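Local coordinates for protein aminotransferase (Neisseria meningitidis Z2491, PDB 3JTX) that probably transfers amino groups between amino acids and keto acids, using pyridoxal phosphate held covalently on a lysine of a class I/II aminotransferase fold, at residues 80-85 against 217-222; 182-187 against 323-328; 118-123 against 141-146. All blocks are in the same frame, centred on the assembly; numbering follows the deposited sequence. Where two conformers were deposited one is given.

In the fold
Contacts 1 and 2 are neighbours, their centres 14 Å apart, and their segments alternate along the chain. The packing of Pro220 and Leu221, both in the loop 217-222, brings them together: Pro220 CB packs on Val184 CG2 and Pro220 CG on Ala325 CB, each at 3.8 Å, while Leu221 CD2 lies 3.6 Å from Leu187 N. Contact 3 stands apart, at the edge of the large mixed sheet, with its centre 34 Å from that of contact 1 and 28 Å from that of contact 2. Lys245, which carries the pyridoxal phosphate, belongs to none of the six segments.

Contact 1 of 3, residues 80-85 against 217-222; sequences KRRYDG and GNKPLG. With GOL (glycerol), chain E.
Arg82 meets the loop 217-222 with CG anti to its backbone N (chi1 170°) and a bend at chi2 (63°), while Lys219 turns its own chain at chi3; the two side chains slide past each other in opposite directions. Lys219 CB lies over one face of the Arg82 guanidinium and Tyr83 CE1 over the other, toward its rim. Arg82 NH2 donates to a lone pair of Pro220 O, in the carbonyl plane, at 2.9 Å and 153°. That oxygen also accepts from two waters, one held by Arg82 NH1 and the other bonded to Tyr83 OH. Outside the two segments, Arg82 NE forms a salt bridge with Glu212, and NH2 also bonds Ser211 O. Lys219 NZ reaches back to the helix end, where its bond to Arg82 O is weak at 3.4 Å; a water 2.7 Å from NZ links it to Arg81 O and Asp84 N. A glycerol, probably from the crystallisation liquor, takes bonds from Arg81 NE and Lys219 NZ. The whole is a helix C-terminus joined to a loop: an arginine from the last turn of helix 69-82 grips a backbone carbonyl just before helix 223-229.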
loop_
_atom_site.group_PDB
_atom_site.type_symbol
_atom_site.label_atom_id
_atom_site.label_comp_id
_atom_site.label_asym_id
_atom_site.label_seq_id
_atom_site.Cartn_x
_atom_site.Cartn_y
_atom_site.Cartn_z
ATOM N N LYS A 80 7.706 22.571 -11.302
ATOM C CA LYS A 80 8.091 23.726 -12.111
ATOM C C LYS A 80 8.510 24.905 -11.238
ATOM O O LYS A 80 9.487 25.602 -11.559
ATOM C CB LYS A 80 6.956 24.156 -13.046
ATOM C CG LYS A 80 7.439 25.120 -14.120
ATOM C CD LYS A 80 6.393 25.395 -15.202
ATOM C CE LYS A 80 6.954 26.384 -16.220
ATOM N NZ LYS A 80 5.891 26.924 -17.121
ATOM N N ARG A 81 7.766 25.134 -10.153
ATOM C CA ARG A 81 8.110 26.188 -9.196
ATOM C C ARG A 81 9.412 25.890 -8.473
ATOM O O ARG A 81 10.228 26.779 -8.252
ATOM C CB ARG A 81 7.000 26.364 -8.159
ATOM C CG ARG A 81 5.719 27.002 -8.711
ATOM C CD ARG A 81 4.829 27.564 -7.595
ATOM N NE ARG A 81 4.608 26.637 -6.487
ATOM C CZ ARG A 81 3.729 25.635 -6.496
ATOM N NH1 ARG A 81 2.975 25.411 -7.570
ATOM N NH2 ARG A 81 3.597 24.857 -5.428
ATOM N N ARG A 82 9.596 24.634 -8.089
ATOM C CA ARG A 82 10.673 24.257 -7.192
ATOM C C ARG A 82 12.018 24.112 -7.906
ATOM O O ARG A 82 13.067 24.428 -7.315
ATOM C CB ARG A 82 10.311 22.940 -6.474
ATOM C CG ARG A 82 11.450 22.302 -5.676
ATOM C CD ARG A 82 11.939 23.187 -4.529
ATOM N NE ARG A 82 12.973 22.503 -3.765
ATOM C CZ ARG A 82 14.244 22.388 -4.140
ATOM N NH1 ARG A 82 14.676 22.980 -5.245
ATOM N NH2 ARG A 82 15.098 21.713 -3.378
ATOM N N TYR A 83 11.979 23.644 -9.158
ATOM C CA TYR A 83 13.185 23.365 -9.941
ATOM C C TYR A 83 13.313 24.291 -11.156
ATOM O O TYR A 83 13.625 23.853 -12.274
ATOM C CB TYR A 83 13.228 21.874 -10.318
ATOM C CG TYR A 83 13.254 21.001 -9.080
ATOM C CD1 TYR A 83 14.388 20.934 -8.266
ATOM C CD2 TYR A 83 12.130 20.289 -8.683
ATOM C CE1 TYR A 83 14.406 20.144 -7.109
ATOM C CE2 TYR A 83 12.140 19.511 -7.544
ATOM C CZ TYR A 83 13.276 19.439 -6.754
ATOM O OH TYR A 83 13.234 18.672 -5.609
ATOM N N ASP A 84 13.050 25.577 -10.910
ATOM C CA ASP A 84 13.366 26.654 -11.828
ATOM C C ASP A 84 12.887 26.394 -13.255
ATOM O O ASP A 84 13.660 26.501 -14.201
ATOM C CB ASP A 84 14.875 26.916 -11.804
ATOM C CG ASP A 84 15.242 28.253 -12.424
ATOM O OD1 ASP A 84 14.407 29.185 -12.381
ATOM O OD2 ASP A 84 16.355 28.360 -12.975
ATOM N N GLY A 85 11.607 26.052 -13.390
ATOM C CA GLY A 85 10.975 25.857 -14.695
ATOM C C GLY A 85 10.940 24.443 -15.244
ATOM O O GLY A 85 10.445 24.225 -16.340
ATOM N N GLY A 217 18.415 29.862 1.841
ATOM C CA GLY A 217 18.106 29.962 0.409
ATOM C C GLY A 217 18.823 28.991 -0.538
ATOM O O GLY A 217 18.681 29.097 -1.769
ATOM N N ASN A 218 19.576 28.036 0.011
ATOM C CA ASN A 218 20.370 27.112 -0.802
ATOM C C ASN A 218 19.595 25.824 -1.056
ATOM O O ASN A 218 19.771 24.828 -0.341
ATOM C CB ASN A 218 21.708 26.809 -0.122
ATOM C CG ASN A 218 22.622 28.017 -0.064
ATOM O OD1 ASN A 218 22.661 28.822 -0.987
ATOM N ND2 ASN A 218 23.370 28.139 1.020
ATOM N N LYS A 219 18.743 25.858 -2.084
ATOM C CA LYS A 219 17.829 24.769 -2.413
ATOM C C LYS A 219 18.586 23.565 -2.974
ATOM O O LYS A 219 19.397 23.728 -3.879
ATOM C CB LYS A 219 16.784 25.244 -3.435
ATOM C CG LYS A 219 16.035 26.489 -3.028
ATOM C CD LYS A 219 14.728 26.689 -3.764
ATOM C CE LYS A 219 14.892 26.797 -5.256
ATOM N NZ LYS A 219 13.710 27.473 -5.886
ATOM N N PRO A 220 18.345 22.355 -2.427
ATOM C CA PRO A 220 19.042 21.195 -2.975
ATOM C C PRO A 220 18.682 20.897 -4.429
ATOM O O PRO A 220 17.504 20.909 -4.811
ATOM C CB PRO A 220 18.563 20.032 -2.094
ATOM C CG PRO A 220 18.136 20.671 -0.804
ATOM C CD PRO A 220 17.719 22.077 -1.119
ATOM N N LEU A 221 19.714 20.623 -5.212
ATOM C CA LEU A 221 19.581 20.082 -6.547
ATOM C C LEU A 221 18.848 18.736 -6.484
ATOM O O LEU A 221 19.102 17.911 -5.586
ATOM C CB LEU A 221 20.984 19.898 -7.143
ATOM C CG LEU A 221 21.185 19.277 -8.533
ATOM C CD1 LEU A 221 20.566 20.134 -9.658
ATOM C CD2 LEU A 221 22.701 19.065 -8.790
ATOM N N GLY A 222 17.926 18.528 -7.422
ATOM C CA GLY A 222 17.212 17.262 -7.551
ATOM C C GLY A 222 17.663 16.511 -8.804
ATOM O O GLY A 222 18.294 17.083 -9.703
HETATM C C1 GOL E . 7.959 27.987 -4.764
HETATM O O1 GOL E . 6.645 27.482 -4.847
HETATM C C2 GOL E . 8.912 26.949 -4.196
HETATM O O2 GOL E . 8.540 25.652 -4.630
HETATM C C3 GOL E . 10.322 27.304 -4.627
HETATM O O3 GOL E . 11.301 26.405 -4.169
HETATM O O HOH W 1 13.133 27.197 -8.496
HETATM O O HOH W 2 17.116 23.398 -6.742
HETATM O O HOH W 3 15.656 18.395 -4.578
#

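Contact 2 of 3, residues 182-187 against 323-328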
loop_
_atom_site.group_PDB
_atom_site.type_symbol
_atom_site.label_atom_id
_atom_site.label_comp_id
_atom_site.label_asym_id
_atom_site.label_seq_id
_atom_site.Cartn_x
_atom_site.Cartn_y
_atom_site.Cartn_z
ATOM N N GLY A 182 23.205 14.311 5.436
ATOM C CA GLY A 182 22.708 15.603 4.979
ATOM C C GLY A 182 23.242 16.025 3.611
ATOM O O GLY A 182 22.879 17.080 3.092
ATOM N N SER A 183 24.103 15.198 3.025
ATOM C CA SER A 183 24.781 15.552 1.794
ATOM C C SER A 183 23.808 15.618 0.632
ATOM O O SER A 183 22.940 14.741 0.481
ATOM C CB SER A 183 25.857 14.520 1.451
ATOM O OG SER A 183 26.470 14.857 0.195
ATOM N N VAL A 184 23.971 16.643 -0.197
ATOM C CA VAL A 184 23.193 16.773 -1.430
ATOM C C VAL A 184 24.121 16.437 -2.603
ATOM O O VAL A 184 25.147 17.103 -2.808
ATOM C CB VAL A 184 22.600 18.194 -1.555
ATOM C CG1 VAL A 184 21.961 18.427 -2.927
ATOM C CG2 VAL A 184 21.563 18.431 -0.428
ATOM N N LEU A 185 23.781 15.396 -3.358
ATOM C CA LEU A 185 24.594 15.010 -4.506
ATOM C C LEU A 185 24.629 16.192 -5.486
ATOM O O LEU A 185 23.590 16.783 -5.806
ATOM C CB LEU A 185 24.029 13.758 -5.180
ATOM C CG LEU A 185 24.955 13.079 -6.190
ATOM C CD1 LEU A 185 26.239 12.579 -5.510
ATOM C CD2 LEU A 185 24.245 11.964 -6.928
ATOM N N ASP A 186 25.820 16.553 -5.942
ATOM C CA ASP A 186 25.954 17.762 -6.728
ATOM C C ASP A 186 26.044 17.457 -8.227
ATOM O O ASP A 186 25.869 16.317 -8.633
ATOM C CB ASP A 186 27.118 18.590 -6.205
ATOM C CG ASP A 186 28.455 17.879 -6.291
ATOM O OD1 ASP A 186 28.561 16.766 -6.862
ATOM O OD2 ASP A 186 29.424 18.444 -5.742
ATOM N N LEU A 187 26.289 18.466 -9.055
ATOM C CA LEU A 187 26.354 18.208 -10.491
ATOM C C LEU A 187 27.452 17.208 -10.883
ATOM O O LEU A 187 27.234 16.378 -11.763
ATOM C CB LEU A 187 26.499 19.503 -11.286
ATOM C CG LEU A 187 25.221 20.327 -11.445
ATOM C CD1 LEU A 187 25.588 21.683 -12.046
ATOM C CD2 LEU A 187 24.128 19.602 -12.304
ATOM N N PRO A 323 25.027 20.992 7.752
ATOM C CA PRO A 323 24.915 20.058 6.625
ATOM C C PRO A 323 24.375 20.744 5.364
ATOM O O PRO A 323 23.931 21.907 5.436
ATOM C CB PRO A 323 23.931 19.018 7.141
ATOM C CG PRO A 323 23.067 19.769 8.090
ATOM C CD PRO A 323 23.945 20.812 8.734
ATOM N N ASP A 324 24.413 20.051 4.223
ATOM C CA ASP A 324 23.904 20.638 2.967
ATOM C C ASP A 324 22.398 20.876 3.108
ATOM O O ASP A 324 21.861 21.883 2.628
ATOM C CB ASP A 324 24.145 19.729 1.743
ATOM C CG ASP A 324 25.626 19.560 1.373
ATOM O OD1 ASP A 324 26.486 20.328 1.843
ATOM O OD2 ASP A 324 25.931 18.643 0.575
ATOM N N ALA A 325 21.725 19.916 3.728
ATOM C CA ALA A 325 20.273 19.955 3.933
ATOM C C ALA A 325 19.862 18.854 4.923
ATOM O O ALA A 325 20.720 18.193 5.500
ATOM C CB ALA A 325 19.530 19.805 2.583
ATOM N N SER A 326 18.556 18.643 5.087
ATOM C CA SER A 326 17.972 17.701 6.063
ATOM C C SER A 326 18.005 18.280 7.478
ATOM O O SER A 326 18.576 19.349 7.698
ATOM C CB SER A 326 18.626 16.318 6.053
ATOM O OG SER A 326 19.690 16.228 6.998
ATOM N N PHE A 327 17.338 17.577 8.398
ATOM C CA PHE A 327 17.336 17.940 9.815
ATOM C C PHE A 327 18.288 17.106 10.677
ATOM O O PHE A 327 18.154 17.074 11.911
ATOM C CB PHE A 327 15.895 18.023 10.403
ATOM C CG PHE A 327 15.030 16.789 10.226
ATOM C CD1 PHE A 327 15.420 15.541 10.699
ATOM C CD2 PHE A 327 13.758 16.907 9.663
ATOM C CE1 PHE A 327 14.583 14.441 10.583
ATOM C CE2 PHE A 327 12.924 15.807 9.531
ATOM C CZ PHE A 327 13.336 14.571 9.997
ATOM N N TYR A 328 19.284 16.484 10.050
ATOM C CA TYR A 328 20.286 15.699 10.779
ATOM C C TYR A 328 21.611 16.419 10.891
ATOM O O TYR A 328 22.004 17.169 9.980
ATOM C CB TYR A 328 20.528 14.352 10.094
ATOM C CG TYR A 328 19.280 13.541 9.972
ATOM C CD1 TYR A 328 18.675 12.973 11.100
ATOM C CD2 TYR A 328 18.694 13.337 8.738
ATOM C CE1 TYR A 328 17.507 12.217 10.981
ATOM C CE2 TYR A 328 17.530 12.589 8.608
ATOM C CZ TYR A 328 16.944 12.026 9.718
ATOM O OH TYR A 328 15.763 11.313 9.555
HETATM O O HOH W 4 28.380 17.011 0.250
HETATM O O HOH W 5 25.985 19.890 -2.443
#
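The loops 182-187 and 323-328 come closest at Gly182 and Ala325, whose CA atoms are 5.1 Å apart, and Ala325 N gives Gly182 O a weak bond of 3.1 Å bent to 133°. Gly182, with positive phi and no side chain, brings its CA to 4.2 Å from Pro323 CB. Asp324 and Val184 carry the side-chain contact. With CG anti to its carbonyl carbon (chi1 -67°), the Asp324 carboxylate lies beside the other loop, and OD2 receives Val184 N on its anti lone pair at 2.9 Å, almost straight at 176°. Two waters also donate to OD2, one shared with Ser183 OG and the other with Val184 O; Ser183 OG is bonded to Ser153 O as well. Both segments are connections of the aminotransferase fold: 182-187 leads from strand 169-175 of the large mixed sheet into helix 187-200, whose N-cap is Asp186, and 323-328 enters strand 328-332 of the smaller antiparallel sheet. Val184 and Asp324 cross obliquely, with Val184 CG2 3.6 Å from Asp324 CB and 3.9 Å from Ala325 CB. Farther along, Ser326 OG sits 3.7 Å from Gly182 CA. OG donates to Ala325 O; its acceptance from Tyr328 N, 3.1 Å away, makes an ST turn at the start of the strand.

Contact 3 of 3, residues 118-123 against 141-146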
loop_
_atom_site.group_PDB
_atom_site.type_symbol
_atom_site.label_atom_id
_atom_site.label_comp_id
_atom_site.label_asym_id
_atom_site.label_seq_id
_atom_site.Cartn_x
_atom_site.Cartn_y
_atom_site.Cartn_z
ATOM N N GLY A 118 19.693 -17.612 -14.389
ATOM C CA GLY A 118 20.317 -18.066 -13.153
ATOM C C GLY A 118 21.204 -17.014 -12.505
ATOM O O GLY A 118 21.805 -17.267 -11.452
ATOM N N ILE A 119 21.281 -15.829 -13.117
ATOM C CA ILE A 119 22.209 -14.782 -12.665
ATOM C C ILE A 119 21.529 -13.847 -11.649
ATOM O O ILE A 119 20.481 -13.253 -11.942
ATOM C CB ILE A 119 22.798 -13.998 -13.882
ATOM C CG1 ILE A 119 23.989 -13.133 -13.443
ATOM C CG2 ILE A 119 21.711 -13.173 -14.593
ATOM C CD1 ILE A 119 25.218 -13.950 -12.981
ATOM N N LYS A 120 22.104 -13.727 -10.452
ATOM C CA LYS A 120 21.452 -12.956 -9.379
ATOM C C LYS A 120 21.583 -11.444 -9.610
ATOM O O LYS A 120 22.698 -10.920 -9.688
ATOM C CB LYS A 120 22.016 -13.334 -8.011
ATOM C CG LYS A 120 21.087 -12.975 -6.863
ATOM C CD LYS A 120 21.465 -13.739 -5.604
ATOM C CE LYS A 120 20.558 -13.401 -4.446
ATOM N NZ LYS A 120 20.857 -14.276 -3.264
ATOM N N PRO A 121 20.446 -10.742 -9.728
ATOM C CA PRO A 121 20.521 -9.312 -10.010
ATOM C C PRO A 121 20.986 -8.517 -8.799
ATOM O O PRO A 121 20.701 -8.898 -7.661
ATOM C CB PRO A 121 19.082 -8.959 -10.391
ATOM C CG PRO A 121 18.250 -9.929 -9.619
ATOM C CD PRO A 121 19.057 -11.187 -9.507
ATOM N N ALA A 122 21.690 -7.416 -9.061
ATOM C CA ALA A 122 22.244 -6.565 -8.032
ATOM C C ALA A 122 21.542 -5.200 -7.976
ATOM O O ALA A 122 21.068 -4.667 -8.993
ATOM C CB ALA A 122 23.740 -6.369 -8.264
ATOM N N ILE A 123 21.482 -4.646 -6.779
ATOM C CA ILE A 123 21.113 -3.237 -6.583
ATOM C C ILE A 123 22.218 -2.587 -5.776
ATOM O O ILE A 123 22.800 -3.227 -4.880
ATOM C CB ILE A 123 19.750 -3.111 -5.875
ATOM C CG1 ILE A 123 18.641 -3.489 -6.870
ATOM C CG2 ILE A 123 19.544 -1.715 -5.301
ATOM C CD1 ILE A 123 17.244 -3.409 -6.309
ATOM N N GLY A 141 14.628 -10.735 -3.913
ATOM C CA GLY A 141 15.546 -11.743 -4.455
ATOM C C GLY A 141 16.806 -11.169 -5.085
ATOM O O GLY A 141 17.521 -11.874 -5.788
ATOM N N GLY A 142 17.086 -9.895 -4.824
ATOM C CA GLY A 142 18.284 -9.251 -5.346
ATOM C C GLY A 142 19.412 -9.295 -4.344
ATOM O O GLY A 142 19.218 -9.629 -3.177
ATOM N N GLU A 143 20.600 -8.943 -4.816
ATOM C CA GLU A 143 21.797 -8.875 -4.013
ATOM C C GLU A 143 22.073 -7.393 -3.763
ATOM O O GLU A 143 22.106 -6.604 -4.721
ATOM C CB GLU A 143 22.916 -9.496 -4.838
ATOM C CG GLU A 143 24.093 -9.970 -4.105
ATOM C CD GLU A 143 25.041 -10.704 -5.033
ATOM O OE1 GLU A 143 25.659 -10.047 -5.895
ATOM O OE2 GLU A 143 25.142 -11.939 -4.910
ATOM N N ILE A 144 22.243 -6.990 -2.503
ATOM C CA ILE A 144 22.519 -5.581 -2.205
ATOM C C ILE A 144 24.024 -5.321 -2.115
ATOM O O ILE A 144 24.763 -6.089 -1.488
ATOM C CB ILE A 144 21.778 -5.062 -0.944
ATOM C CG1 ILE A 144 21.996 -3.543 -0.815
ATOM C CG2 ILE A 144 22.231 -5.819 0.326
ATOM C CD1 ILE A 144 20.862 -2.782 -0.182
ATOM N N HIS A 145 24.468 -4.256 -2.784
ATOM C CA HIS A 145 25.855 -3.861 -2.803
ATOM C C HIS A 145 25.956 -2.407 -2.380
ATOM O O HIS A 145 25.033 -1.630 -2.608
ATOM C CB HIS A 145 26.457 -4.101 -4.184
ATOM C CG HIS A 145 26.595 -5.552 -4.524
ATOM N ND1 HIS A 145 27.781 -6.239 -4.384
ATOM C CD2 HIS A 145 25.689 -6.455 -4.965
ATOM C CE1 HIS A 145 27.607 -7.498 -4.745
ATOM N NE2 HIS A 145 26.346 -7.656 -5.101
ATOM N N PHE A 146 27.061 -2.052 -1.733
ATOM C CA PHE A 146 27.174 -0.779 -1.025
ATOM C C PHE A 146 28.282 0.116 -1.562
ATOM O O PHE A 146 29.424 -0.313 -1.698
ATOM C CB PHE A 146 27.354 -1.049 0.480
ATOM C CG PHE A 146 26.135 -1.657 1.125
ATOM C CD1 PHE A 146 25.004 -0.887 1.361
ATOM C CD2 PHE A 146 26.116 -2.992 1.493
ATOM C CE1 PHE A 146 23.872 -1.444 1.940
ATOM C CE2 PHE A 146 24.992 -3.555 2.066
ATOM C CZ PHE A 146 23.870 -2.780 2.309
#
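Pro121, Ile123, Glu143 and His145 are joined by the backbone bonds of a parallel strand pair, the two strands of a beta-alpha-beta unit connected through helix 131-139. Three hydrogen bonds hold them: Glu143 N to Pro121 O at 2.8 Å, Ile123 N to Glu143 O at 2.9 Å, and His145 N to Ile123 O at 2.9 Å. The acceptors Glu143 O and Ile123 O also receive CA-H...O contacts, from Ala122 CA and Ile144 CA respectively. Strand 143-148 is the outermost of the mixed sheet within the chain, and strand 122-127 has strand 169-175 as its other neighbour. Gly141, with positive phi, ends helix 131-139 in a Schellman motif.

Van der Waals contacts of the side chains differ on the two faces. Ile123 and Ile144 point to the face covered by helix 131-139, where both touch Thr137. Ala122 and Glu143 point to the other, and Ala122 CB lies 3.8 Å from His145 CD2.

Among the polar side chains, Lys120, just before the strand and extended beyond CG, crosses Glu143 at about a right angle and brings CE to 3.7 Å from Gly141 O; its NZ remains 5.2 Å from Glu143 OE2. His145 ND1 bonds a glycerol, probably from the crystallisation liquor. Glu143 OE1 is paired with Arg168 and also accepts from His145 NE2 at 2.6 Å, lying in the plane of the imidazole while the nitrogen sits 31° out of the carboxylate plane, on the anti side.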